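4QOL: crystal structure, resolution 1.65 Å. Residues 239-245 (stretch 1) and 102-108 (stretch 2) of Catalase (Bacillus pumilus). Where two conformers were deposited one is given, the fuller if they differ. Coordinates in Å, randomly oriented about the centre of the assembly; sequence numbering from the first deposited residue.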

# COMPACT_ATOMS: atom_id res chain seq x y z
N ASP A 239 15.90 -20.81 -24.35
CA ASP A 239 14.57 -20.35 -23.91
C ASP A 239 14.49 -20.47 -22.39
O ASP A 239 14.62 -21.55 -21.86
CB ASP A 239 13.51 -21.17 -24.58
CG ASP A 239 12.11 -20.58 -24.47
OD1 ASP A 239 11.91 -19.52 -23.80
OD2 ASP A 239 11.19 -21.17 -25.09
N PHE A 240 14.24 -19.34 -21.73
CA PHE A 240 14.08 -19.31 -20.29
C PHE A 240 12.58 -19.32 -19.90
O PHE A 240 12.23 -19.19 -18.73
CB PHE A 240 14.82 -18.13 -19.66
CG PHE A 240 14.32 -16.80 -20.07
CD1 PHE A 240 14.76 -16.23 -21.25
CD2 PHE A 240 13.41 -16.11 -19.30
CE1 PHE A 240 14.31 -14.96 -21.66
CE2 PHE A 240 12.94 -14.84 -19.70
CZ PHE A 240 13.38 -14.27 -20.89
N GLN A 241 11.68 -19.41 -20.87
CA GLN A 241 10.23 -19.52 -20.53
C GLN A 241 9.59 -20.63 -21.35
O GLN A 241 8.47 -20.51 -21.84
CB GLN A 241 9.44 -18.19 -20.75
CG GLN A 241 9.45 -17.70 -22.22
CD GLN A 241 10.35 -16.49 -22.45
OE1 GLN A 241 10.12 -15.42 -21.89
NE2 GLN A 241 11.44 -16.69 -23.21
N HIS A 242 10.24 -21.77 -21.45
CA HIS A 242 9.81 -22.74 -22.45
C HIS A 242 8.48 -23.46 -22.10
O HIS A 242 7.73 -23.95 -22.99
CB HIS A 242 10.91 -23.79 -22.69
CG HIS A 242 10.92 -24.87 -21.67
ND1 HIS A 242 11.44 -24.69 -20.41
CD2 HIS A 242 10.37 -26.10 -21.68
CE1 HIS A 242 11.23 -25.77 -19.69
NE2 HIS A 242 10.57 -26.64 -20.42
N ALA A 243 8.19 -23.53 -20.79
CA ALA A 243 6.99 -24.22 -20.34
C ALA A 243 5.83 -23.30 -20.50
O ALA A 243 4.75 -23.74 -20.90
CB ALA A 243 7.17 -24.70 -18.87
N THR A 244 6.01 -22.01 -20.17
CA THR A 244 4.94 -21.07 -20.44
C THR A 244 4.62 -21.07 -21.97
O THR A 244 3.46 -21.05 -22.38
CB THR A 244 5.38 -19.67 -20.01
OG1 THR A 244 5.34 -19.59 -18.58
CG2 THR A 244 4.47 -18.56 -20.50
N ARG A 245 5.67 -21.09 -22.77
CA ARG A 245 5.49 -21.09 -24.22
C ARG A 245 4.68 -22.31 -24.70
O ARG A 245 3.71 -22.20 -25.44
CB ARG A 245 6.83 -21.04 -24.91
CG ARG A 245 6.69 -20.82 -26.43
CD ARG A 245 8.06 -21.05 -27.09
NE ARG A 245 9.07 -20.13 -26.56
CZ ARG A 245 9.33 -18.91 -26.99
NH1 ARG A 245 8.61 -18.35 -27.95
NH2 ARG A 245 10.32 -18.23 -26.46
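Stretch 2 102-108: KGSPETL

Stretch 2 has no regular secondary structure and lies against the segment that leads into a helix beginning at His242, with Gln241 at the N-cap position. The register is set by Phe240 and Pro105, whose CA atoms are 4.2 Å apart, and then by Gln241 and Glu106, at 5.6 Å; the two chains thus advance together at this point.

Glu106 is the centre of the contact. Its CA-to-CB bond points toward stretch 1, and with chi1 m (-73°) and chi2 t (173°) the chain extends to place its carboxylate at the first turn of the helix, where backbone NH groups lack partners from a preceding turn. Glu106 OE1 accepts a good hydrogen bond from Thr244 N at 2.8 Å and a weak one from Ala243 N at 2.9 Å. Thr244, chi1 m (-75°), directs its hydroxyl to the other carboxylate oxygen: OG1 donates to Glu106 OE2 at 2.7 Å. Ala243 CB points toward stretch 2 and lies 3.5 Å from Glu106 OE1.

Glu106 N gives a weak hydrogen bond to Phe240 O at 3.4 Å. That same carbonyl receives a CA-H...O contact from Pro105 CA at 3.2 Å. Phe240, chi1 p (64°), brings its ring to Gly103, with CD2 3.4 Å from Gly103 O, while its CB packs 4.0 Å from Pro105 CB. Gly103 has a positive phi (90°), and a CB there would jam against the preceding carbonyl oxygen.

His242, chi1 p (81°), brings its ring end closer to stretch 2, ND1 lying 3.8 Å from Thr107 CG2. A water joins the two backbones, accepting from Glu106 N at 3.2 Å and His242 N at 3.0 Å and donating to Asp239 O at 3.0 Å.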

# COMPACT_ATOMS: atom_id res chain seq x y z
N LYS A 102 9.89 -13.98 -10.73
CA LYS A 102 9.34 -13.77 -12.07
C LYS A 102 10.50 -13.62 -13.04
O LYS A 102 11.53 -13.06 -12.72
CB LYS A 102 8.47 -12.50 -12.09
CG LYS A 102 7.08 -12.67 -11.48
CD LYS A 102 6.34 -11.35 -11.55
CE LYS A 102 6.06 -10.92 -12.97
NZ LYS A 102 5.05 -11.82 -13.62
N GLY A 103 10.36 -14.14 -14.24
CA GLY A 103 11.41 -13.97 -15.17
C GLY A 103 12.42 -15.10 -15.08
O GLY A 103 13.18 -15.21 -15.99
N SER A 104 12.41 -15.95 -14.03
CA SER A 104 13.45 -16.96 -13.89
C SER A 104 13.15 -18.11 -14.86
O SER A 104 12.03 -18.28 -15.34
CB SER A 104 13.53 -17.50 -12.43
OG SER A 104 12.33 -18.07 -11.95
N PRO A 105 14.17 -18.90 -15.21
CA PRO A 105 13.95 -19.98 -16.17
C PRO A 105 13.07 -21.13 -15.65
O PRO A 105 13.02 -21.44 -14.46
CB PRO A 105 15.36 -20.51 -16.43
CG PRO A 105 16.23 -19.37 -16.04
CD PRO A 105 15.60 -18.74 -14.88
N GLU A 106 12.43 -21.80 -16.59
CA GLU A 106 11.51 -22.91 -16.27
C GLU A 106 12.21 -24.29 -16.44
O GLU A 106 11.58 -25.34 -16.38
CB GLU A 106 10.24 -22.78 -17.09
CG GLU A 106 9.33 -21.64 -16.61
CD GLU A 106 8.13 -21.39 -17.51
OE1 GLU A 106 8.36 -21.43 -18.77
OE2 GLU A 106 7.03 -21.05 -17.00
N THR A 107 13.52 -24.22 -16.54
CA THR A 107 14.43 -25.38 -16.61
C THR A 107 15.15 -25.71 -15.31
O THR A 107 16.02 -26.58 -15.31
CB THR A 107 15.51 -25.08 -17.66
OG1 THR A 107 15.96 -23.76 -17.51
CG2 THR A 107 14.95 -25.20 -19.07
N LEU A 108 14.87 -24.95 -14.23
CA LEU A 108 15.47 -25.22 -12.95
C LEU A 108 14.83 -26.39 -12.22
O LEU A 108 13.68 -26.69 -12.45
CB LEU A 108 15.37 -23.98 -12.08
CG LEU A 108 15.83 -22.64 -12.68
CD1 LEU A 108 15.75 -21.48 -11.69
CD2 LEU A 108 17.28 -22.75 -13.19
O HOH W 1 12.68 -22.33 -19.76